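Local coordinates for RagA protein (Porphyromonas gingivalis, PDB 6SLN) that probably takes up peptides across the outer membrane as a TonB-dependent receptor, at residues L773-L778 with I784-Y789; A121-G124 with Q130-T133; G383-G388 with N873-F878. One frame throughout, in Å; residues are numbered along the deposited sequence.

Interaction 1 (L773-L778 with I784-Y789)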
loop_
_atom_site.group_PDB
_atom_site.type_symbol
_atom_site.label_atom_id
_atom_site.label_comp_id
_atom_site.label_asym_id
_atom_site.label_seq_id
_atom_site.Cartn_x
_atom_site.Cartn_y
_atom_site.Cartn_z
ATOM N N LEU A 773 -15.645 30.326 32.361
ATOM C CA LEU A 773 -16.519 31.043 31.432
ATOM C C LEU A 773 -17.978 30.821 31.780
ATOM O O LEU A 773 -18.418 29.686 31.985
ATOM C CB LEU A 773 -16.279 30.602 29.989
ATOM C CG LEU A 773 -14.901 31.010 29.475
ATOM C CD1 LEU A 773 -14.517 30.346 28.125
ATOM C CD2 LEU A 773 -14.869 32.527 29.421
ATOM N N ASN A 774 -18.727 31.916 31.851
ATOM C CA ASN A 774 -20.172 31.795 31.880
ATOM C C ASN A 774 -20.716 31.388 30.506
ATOM O O ASN A 774 -21.756 30.727 30.414
ATOM C CB ASN A 774 -20.749 33.115 32.373
ATOM C CG ASN A 774 -22.209 33.244 32.110
ATOM O OD1 ASN A 774 -22.621 34.033 31.253
ATOM N ND2 ASN A 774 -23.019 32.484 32.847
ATOM N N LYS A 775 -19.998 31.710 29.432
ATOM C CA LYS A 775 -20.515 31.448 28.100
ATOM C C LYS A 775 -19.380 31.413 27.080
ATOM O O LYS A 775 -18.346 32.073 27.246
ATOM C CB LYS A 775 -21.563 32.502 27.706
ATOM C CG LYS A 775 -20.986 33.876 27.411
ATOM C CD LYS A 775 -22.036 34.796 26.823
ATOM C CE LYS A 775 -21.398 35.955 26.063
ATOM N NZ LYS A 775 -20.760 36.940 26.986
ATOM N N TYR A 776 -19.596 30.644 26.010
ATOM C CA TYR A 776 -18.628 30.537 24.918
ATOM C C TYR A 776 -19.362 30.430 23.588
ATOM O O TYR A 776 -20.081 29.452 23.347
ATOM C CB TYR A 776 -17.709 29.329 25.101
ATOM C CG TYR A 776 -16.781 29.105 23.931
ATOM C CD1 TYR A 776 -15.572 29.790 23.842
ATOM C CD2 TYR A 776 -17.112 28.221 22.914
ATOM C CE1 TYR A 776 -14.715 29.598 22.779
ATOM C CE2 TYR A 776 -16.263 28.021 21.837
ATOM C CZ TYR A 776 -15.066 28.712 21.774
ATOM O OH TYR A 776 -14.206 28.497 20.714
ATOM N N MET A 777 -19.162 31.419 22.722
ATOM C CA MET A 777 -19.705 31.383 21.373
ATOM C C MET A 777 -18.746 30.607 20.497
ATOM O O MET A 777 -17.584 30.996 20.366
ATOM C CB MET A 777 -19.895 32.796 20.825
ATOM C CG MET A 777 -20.488 32.858 19.419
ATOM S SD MET A 777 -19.280 33.271 18.141
ATOM C CE MET A 777 -19.328 35.047 18.147
ATOM N N LEU A 778 -19.216 29.505 19.925
ATOM C CA LEU A 778 -18.378 28.727 19.024
ATOM C C LEU A 778 -18.136 29.572 17.778
ATOM O O LEU A 778 -19.103 29.882 17.065
ATOM C CB LEU A 778 -19.051 27.400 18.689
ATOM C CG LEU A 778 -19.106 26.313 19.770
ATOM C CD1 LEU A 778 -20.001 26.710 20.954
ATOM C CD2 LEU A 778 -19.580 24.999 19.179
ATOM N N ILE A 784 -23.845 29.192 20.547
ATOM C CA ILE A 784 -23.182 29.574 21.788
ATOM C C ILE A 784 -23.476 28.539 22.862
ATOM O O ILE A 784 -24.571 27.963 22.927
ATOM C CB ILE A 784 -23.604 30.978 22.266
ATOM C CG1 ILE A 784 -22.655 31.488 23.355
ATOM C CG2 ILE A 784 -25.008 30.946 22.815
ATOM C CD1 ILE A 784 -22.971 32.868 23.844
ATOM N N TRP A 785 -22.457 28.277 23.674
ATOM C CA TRP A 785 -22.604 27.635 24.966
ATOM C C TRP A 785 -22.773 28.727 26.025
ATOM O O TRP A 785 -21.931 29.627 26.126
ATOM C CB TRP A 785 -21.379 26.777 25.249
ATOM C CG TRP A 785 -21.193 25.613 24.298
ATOM C CD1 TRP A 785 -22.164 24.963 23.583
ATOM C CD2 TRP A 785 -19.959 24.949 23.988
ATOM N NE1 TRP A 785 -21.603 23.946 22.847
ATOM C CE2 TRP A 785 -20.252 23.919 23.083
ATOM C CE3 TRP A 785 -18.635 25.131 24.390
ATOM C CZ2 TRP A 785 -19.268 23.070 22.579
ATOM C CZ3 TRP A 785 -17.658 24.288 23.872
ATOM C CH2 TRP A 785 -17.980 23.275 22.986
ATOM N N GLU A 786 -23.869 28.678 26.786
ATOM C CA GLU A 786 -24.102 29.647 27.855
ATOM C C GLU A 786 -24.747 28.961 29.054
ATOM O O GLU A 786 -25.774 28.291 28.916
ATOM C CB GLU A 786 -24.974 30.808 27.373
ATOM C CG GLU A 786 -25.125 31.908 28.403
ATOM C CD GLU A 786 -25.740 33.155 27.821
ATOM O OE1 GLU A 786 -25.968 33.169 26.604
ATOM O OE2 GLU A 786 -25.996 34.122 28.572
ATOM N N ILE A 787 -24.167 29.170 30.238
ATOM C CA ILE A 787 -24.431 28.294 31.382
ATOM C C ILE A 787 -25.909 28.233 31.758
ATOM O O ILE A 787 -26.373 27.228 32.298
ATOM C CB ILE A 787 -23.549 28.721 32.577
ATOM C CG1 ILE A 787 -22.188 28.029 32.475
ATOM C CG2 ILE A 787 -24.220 28.426 33.933
ATOM C CD1 ILE A 787 -21.316 28.233 33.661
ATOM N N GLY A 788 -26.677 29.263 31.492
ATOM C CA GLY A 788 -28.040 29.019 31.912
ATOM C C GLY A 788 -28.962 28.306 30.933
ATOM O O GLY A 788 -30.171 28.239 31.191
ATOM N N TYR A 789 -28.461 27.777 29.820
ATOM C CA TYR A 789 -29.312 27.558 28.662
ATOM C C TYR A 789 -28.882 26.327 27.874
ATOM O O TYR A 789 -27.754 25.849 28.022
ATOM C CB TYR A 789 -29.277 28.783 27.737
ATOM C CG TYR A 789 -29.563 30.100 28.421
ATOM C CD1 TYR A 789 -28.526 30.905 28.888
ATOM C CD2 TYR A 789 -30.874 30.547 28.593
ATOM C CE1 TYR A 789 -28.786 32.112 29.506
ATOM C CE2 TYR A 789 -31.143 31.755 29.204
ATOM C CZ TYR A 789 -30.100 32.536 29.660
ATOM O OH TYR A 789 -30.363 33.743 30.275
#
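The indole of Trp785 meets two side chains of segment 773-778. Leu778 CD1 sits over one face, 3.5 Å from the centroid of the Trp785 five-membered ring and 9° off its normal, a CH-pi contact. Leu778 CD2 reaches further along the indole, to Trp785 CZ2 at 3.9 Å. The phenol of Tyr776 lies beside the indole and points the same way. The rings touch obliquely through Tyr776 CD2 and Trp785 CE3, 3.7 Å apart, with their planes at 39°. Tyr776 holds CG anti to the backbone N (chi1 175°) and Trp785 holds it beside N; these settings lay the two rings side by side on one face of the hairpin. Leu152, Ile766 and Leu769 also touch the indole, and Phe770 meets the Tyr776 ring.

The other sheet face carries Lys775, Met777, Ile784 and Glu786. Lys775 and Glu786 run side by side, with Lys775 CB 3.7 Å from Glu786 CG. Their charged ends do not meet. Lys775 CD packs instead on Ile784 CD1 at 3.7 Å. Arg835 makes a long, weak ion pair with Glu786.

Tyr776 and Trp785 form the hydrogen-bonded backbone pair, with Trp785 N 2.7 Å from Tyr776 O and a return bond from Tyr776 N to Trp785 O. A further bond, Ile787 N to Asn774 O, 2.9 Å, ties the two segments where a type I turn begins at Glu786. The N-H of Met777 bonds to a polar side chain of another protein's chain. The whole is an antiparallel beta hairpin, in the long excursion between barrel strands 752-764 and 844-853.

Interaction 2 (A121-G124 with Q130-T133)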
loop_
_atom_site.group_PDB
_atom_site.type_symbol
_atom_site.label_atom_id
_atom_site.label_comp_id
_atom_site.label_asym_id
_atom_site.label_seq_id
_atom_site.Cartn_x
_atom_site.Cartn_y
_atom_site.Cartn_z
ATOM N N ALA A 121 -34.879 4.128 9.398
ATOM C CA ALA A 121 -36.179 3.475 9.530
ATOM C C ALA A 121 -36.751 3.559 10.941
ATOM O O ALA A 121 -37.896 3.143 11.145
ATOM C CB ALA A 121 -36.069 2.005 9.107
ATOM N N LEU A 122 -35.987 4.063 11.915
ATOM C CA LEU A 122 -36.474 4.222 13.276
ATOM C C LEU A 122 -36.777 5.668 13.621
ATOM O O LEU A 122 -37.258 5.938 14.720
ATOM C CB LEU A 122 -35.484 3.597 14.272
ATOM C CG LEU A 122 -35.676 2.083 14.140
ATOM C CD1 LEU A 122 -34.530 1.418 13.390
ATOM C CD2 LEU A 122 -35.992 1.373 15.477
ATOM N N GLN A 123 -36.520 6.595 12.706
ATOM C CA GLN A 123 -36.992 7.959 12.883
ATOM C C GLN A 123 -38.492 7.965 13.097
ATOM O O GLN A 123 -39.248 7.474 12.254
ATOM C CB GLN A 123 -36.633 8.802 11.675
ATOM C CG GLN A 123 -36.614 10.258 11.986
ATOM C CD GLN A 123 -36.504 11.106 10.751
ATOM O OE1 GLN A 123 -37.207 10.873 9.769
ATOM N NE2 GLN A 123 -35.614 12.092 10.783
ATOM N N GLY A 124 -38.917 8.491 14.242
ATOM C CA GLY A 124 -40.317 8.546 14.595
ATOM C C GLY A 124 -40.892 7.302 15.232
ATOM O O GLY A 124 -42.095 7.283 15.512
ATOM N N GLN A 130 -33.789 10.275 18.840
ATOM C CA GLN A 130 -33.807 11.295 17.788
ATOM C C GLN A 130 -32.912 10.853 16.630
ATOM O O GLN A 130 -31.682 10.946 16.707
ATOM C CB GLN A 130 -33.382 12.662 18.323
ATOM C CG GLN A 130 -34.000 13.827 17.542
ATOM C CD GLN A 130 -33.399 15.193 17.858
ATOM O OE1 GLN A 130 -34.125 16.137 18.183
ATOM N NE2 GLN A 130 -32.076 15.311 17.746
ATOM N N VAL A 131 -33.550 10.410 15.543
ATOM C CA VAL A 131 -32.871 9.946 14.336
ATOM C C VAL A 131 -32.825 11.078 13.329
ATOM O O VAL A 131 -33.856 11.697 13.048
ATOM C CB VAL A 131 -33.591 8.743 13.709
ATOM C CG1 VAL A 131 -32.771 8.233 12.538
ATOM C CG2 VAL A 131 -33.872 7.651 14.751
ATOM N N MET A 132 -31.652 11.324 12.749
ATOM C CA MET A 132 -31.560 12.262 11.631
ATOM C C MET A 132 -30.391 11.886 10.722
ATOM O O MET A 132 -29.286 11.604 11.199
ATOM C CB MET A 132 -31.422 13.713 12.125
ATOM C CG MET A 132 -32.752 14.379 12.468
ATOM S SD MET A 132 -32.584 16.126 12.816
ATOM C CE MET A 132 -31.882 16.096 14.459
ATOM N N THR A 133 -30.653 11.857 9.420
ATOM C CA THR A 133 -29.635 11.674 8.393
ATOM C C THR A 133 -29.525 12.974 7.617
ATOM O O THR A 133 -30.512 13.433 7.030
ATOM C CB THR A 133 -29.995 10.524 7.455
ATOM O OG1 THR A 133 -30.607 9.467 8.206
ATOM C CG2 THR A 133 -28.752 10.008 6.755
HETATM O O HOH W 1 -36.663 9.994 15.582
#
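An extended Gln123 chain carries its amide to the backbone of Val131: CG lies nearly opposite the backbone N (chi1 -158°), and chi2 continues the line. On Val131, CG1 takes the position anti to N, which leaves CG2 beside N and facing the backbone of Leu122 and Gln123. The valine packs there through CG2, 3.5 Å from Gln123 N. Its CB also meets Gln123 CB at 3.7 Å, so the two side chains cross at their roots.

Further out, Gln123 NE2 donates to Val131 O at 2.9 Å. The donor stands above the carbonyl plane, 37° out of it, while the oxygen lies close to the plane of the glutamine amide. Gln123 OE1 accepts from Lys930 NZ, on the barrel strand 921-937. A water accepts from both Gly124 N and Val131 N, at 3.0 and 3.1 Å, and joins the two segments a second time.

Both segments lie within the plug domain. The side-chain bond and the water together give Val131 O and N partners on this side of strand 129-132. The amide thus links plug backbone to barrel lysine, and bonding at both its ends should fix its rotation.

Interaction 3 (G383-G388 with N873-F878)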
loop_
_atom_site.group_PDB
_atom_site.type_symbol
_atom_site.label_atom_id
_atom_site.label_comp_id
_atom_site.label_asym_id
_atom_site.label_seq_id
_atom_site.Cartn_x
_atom_site.Cartn_y
_atom_site.Cartn_z
ATOM N N GLY A 383 -21.956 19.808 0.735
ATOM C CA GLY A 383 -21.627 20.514 1.945
ATOM C C GLY A 383 -20.531 21.536 1.799
ATOM O O GLY A 383 -20.375 22.370 2.686
ATOM N N LYS A 384 -19.763 21.503 0.724
ATOM C CA LYS A 384 -18.831 22.572 0.396
ATOM C C LYS A 384 -19.368 23.377 -0.790
ATOM O O LYS A 384 -20.310 22.967 -1.483
ATOM C CB LYS A 384 -17.440 21.999 0.110
ATOM C CG LYS A 384 -16.720 21.584 1.362
ATOM C CD LYS A 384 -15.372 20.942 1.087
ATOM C CE LYS A 384 -15.532 19.578 0.453
ATOM N NZ LYS A 384 -14.212 19.027 0.015
ATOM N N TYR A 385 -18.783 24.557 -0.991
ATOM C CA TYR A 385 -19.311 25.559 -1.918
ATOM C C TYR A 385 -18.342 25.657 -3.089
ATOM O O TYR A 385 -17.376 26.424 -3.062
ATOM C CB TYR A 385 -19.521 26.932 -1.242
ATOM C CG TYR A 385 -20.829 27.013 -0.521
ATOM C CD1 TYR A 385 -22.027 27.114 -1.214
ATOM C CD2 TYR A 385 -20.876 26.965 0.861
ATOM C CE1 TYR A 385 -23.240 27.181 -0.534
ATOM C CE2 TYR A 385 -22.083 27.033 1.550
ATOM C CZ TYR A 385 -23.255 27.138 0.855
ATOM O OH TYR A 385 -24.432 27.193 1.557
ATOM N N TYR A 386 -18.618 24.875 -4.120
ATOM C CA TYR A 386 -17.866 24.885 -5.361
ATOM C C TYR A 386 -18.813 25.294 -6.477
ATOM O O TYR A 386 -19.924 24.756 -6.573
ATOM C CB TYR A 386 -17.296 23.505 -5.653
ATOM C CG TYR A 386 -16.222 23.016 -4.715
ATOM C CD1 TYR A 386 -14.907 23.453 -4.853
ATOM C CD2 TYR A 386 -16.504 22.073 -3.723
ATOM C CE1 TYR A 386 -13.911 22.990 -4.026
ATOM C CE2 TYR A 386 -15.503 21.599 -2.880
ATOM C CZ TYR A 386 -14.209 22.064 -3.041
ATOM O OH TYR A 386 -13.192 21.617 -2.222
ATOM N N MET A 387 -18.390 26.235 -7.318
ATOM C CA MET A 387 -19.241 26.609 -8.440
ATOM C C MET A 387 -19.558 25.404 -9.313
ATOM O O MET A 387 -18.683 24.591 -9.630
ATOM C CB MET A 387 -18.595 27.672 -9.306
ATOM C CG MET A 387 -19.612 28.332 -10.174
ATOM S SD MET A 387 -19.349 30.084 -10.103
ATOM C CE MET A 387 -17.662 30.201 -10.698
ATOM N N GLY A 388 -20.823 25.286 -9.678
ATOM C CA GLY A 388 -21.281 24.215 -10.520
ATOM C C GLY A 388 -21.570 22.920 -9.804
ATOM O O GLY A 388 -22.065 21.981 -10.440
ATOM N N ASN A 873 -29.507 28.841 6.801
ATOM C CA ASN A 873 -29.503 28.481 5.394
ATOM C C ASN A 873 -28.356 29.213 4.724
ATOM O O ASN A 873 -28.524 30.273 4.126
ATOM C CB ASN A 873 -30.829 28.809 4.735
ATOM C CG ASN A 873 -30.959 28.164 3.374
ATOM O OD1 ASN A 873 -29.949 27.853 2.741
ATOM N ND2 ASN A 873 -32.198 27.934 2.925
ATOM N N ASN A 874 -27.177 28.601 4.791
ATOM C CA ASN A 874 -25.999 29.195 4.183
ATOM C C ASN A 874 -26.206 29.479 2.705
ATOM O O ASN A 874 -25.678 30.476 2.200
ATOM C CB ASN A 874 -24.812 28.268 4.379
ATOM C CG ASN A 874 -23.517 28.996 4.570
ATOM O OD1 ASN A 874 -22.631 28.488 5.235
ATOM N ND2 ASN A 874 -23.385 30.171 3.992
ATOM N N ASP A 875 -26.944 28.608 2.000
ATOM C CA ASP A 875 -27.201 28.816 0.570
ATOM C C ASP A 875 -27.773 30.203 0.328
ATOM O O ASP A 875 -27.346 30.921 -0.589
ATOM C CB ASP A 875 -28.179 27.770 0.027
ATOM C CG ASP A 875 -27.508 26.478 -0.400
ATOM O OD1 ASP A 875 -26.307 26.289 -0.118
ATOM O OD2 ASP A 875 -28.207 25.633 -1.006
ATOM N N ARG A 876 -28.742 30.603 1.156
ATOM C CA ARG A 876 -29.358 31.904 0.964
ATOM C C ARG A 876 -28.375 33.047 1.183
ATOM O O ARG A 876 -28.644 34.160 0.725
ATOM C CB ARG A 876 -30.604 32.045 1.854
ATOM C CG ARG A 876 -31.754 31.131 1.405
ATOM C CD ARG A 876 -33.079 31.350 2.114
ATOM N NE ARG A 876 -33.262 32.747 2.475
ATOM C CZ ARG A 876 -33.288 33.181 3.733
ATOM N NH1 ARG A 876 -33.149 32.314 4.728
ATOM N NH2 ARG A 876 -33.435 34.473 4.003
ATOM N N TYR A 877 -27.222 32.802 1.806
ATOM C CA TYR A 877 -26.215 33.858 1.867
ATOM C C TYR A 877 -25.662 34.166 0.484
ATOM O O TYR A 877 -25.166 35.276 0.253
ATOM C CB TYR A 877 -25.071 33.487 2.834
ATOM C CG TYR A 877 -23.923 34.478 2.842
ATOM C CD1 TYR A 877 -22.831 34.329 1.996
ATOM C CD2 TYR A 877 -23.931 35.559 3.691
ATOM C CE1 TYR A 877 -21.787 35.243 1.998
ATOM C CE2 TYR A 877 -22.888 36.470 3.711
ATOM C CZ TYR A 877 -21.824 36.313 2.863
ATOM O OH TYR A 877 -20.798 37.231 2.892
ATOM N N PHE A 878 -25.741 33.205 -0.434
ATOM C CA PHE A 878 -25.341 33.408 -1.814
ATOM C C PHE A 878 -26.513 33.849 -2.677
ATOM O O PHE A 878 -26.414 34.849 -3.395
ATOM C CB PHE A 878 -24.725 32.128 -2.354
ATOM C CG PHE A 878 -23.529 31.710 -1.601
ATOM C CD1 PHE A 878 -22.282 32.183 -1.962
ATOM C CD2 PHE A 878 -23.642 30.867 -0.496
ATOM C CE1 PHE A 878 -21.165 31.813 -1.250
ATOM C CE2 PHE A 878 -22.526 30.485 0.225
ATOM C CZ PHE A 878 -21.291 30.960 -0.149
#
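Tyr385 leaves its loop with CB pointing toward helix 874-879. Its CG stands beside the backbone N (chi1 -83°), and the ring is thereby extended to the start of that helix. One face of the ring is covered from CG onward by Phe878. Phe878 CE2 lies over the centre, 3.4 Å above the plane, and is 3.9 Å from Tyr385 CG. Further along, Phe878 CE2 is 3.5 Å from both Tyr385 CE1 and Tyr385 CZ. The two rings are oblique, with centroids 4.4 Å apart and planes at 37°. Phe392 meets both rings edge-to-face.

Across the ring from CE1, Tyr385 CE2 is 3.9 Å from Asn874 CG, which comes in obliquely from the same side as Phe878. The phenol and amide planes are steeply inclined to each other. Asn874 ND2 itself bonds to the backbone of the bound peptide, and Phe878 packs on that backbone. The contact thus belongs to the wall of the peptide site, where a loop following barrel strand 363-377 meets a short helix that follows strand 857-873. Asn873 is the N-cap of this helix; its OD1 accepts a weak capping bond from Arg876 N.

The tip, Tyr385 OH, donates to Asp875 OD1 at 2.7 Å. Asp875 OD1 accepts with its anti lone pair, the one away from the other carboxylate oxygen. OD1 also comes to the ring edge, 3.2 Å from Tyr385 CE1, and the carboxylate plane is turned 66° from the ring. The backbone N of Asn981 donates to the same OD1, so this one oxygen is gripped twice. Asp875 lies in the first turn of its helix, where the helix end would tend to steady a negative charge. Asn981 also bonds to the backbone of Gly383, two residues before Tyr385.

How the interactions relate
The three contacts are separate. The centre of interaction 1 lies about 28 Å from the centres of the other two, which are themselves about 26 Å apart. Nearest atoms come to about 12 Å from interaction 3 to either of the others, and about 15 Å between interactions 1 and 2. Interaction 2 closes early in the chain, inside the plug. Interaction 3 then closes a very long loop, and the hairpin of interaction 1 is nested within it. Strand 857-873 links two of them: it packs on Gln123 in interaction 2 and ends at Asn873 in interaction 3. Interaction 3 touches the bound peptide, while interaction 1 meets another protein's chain.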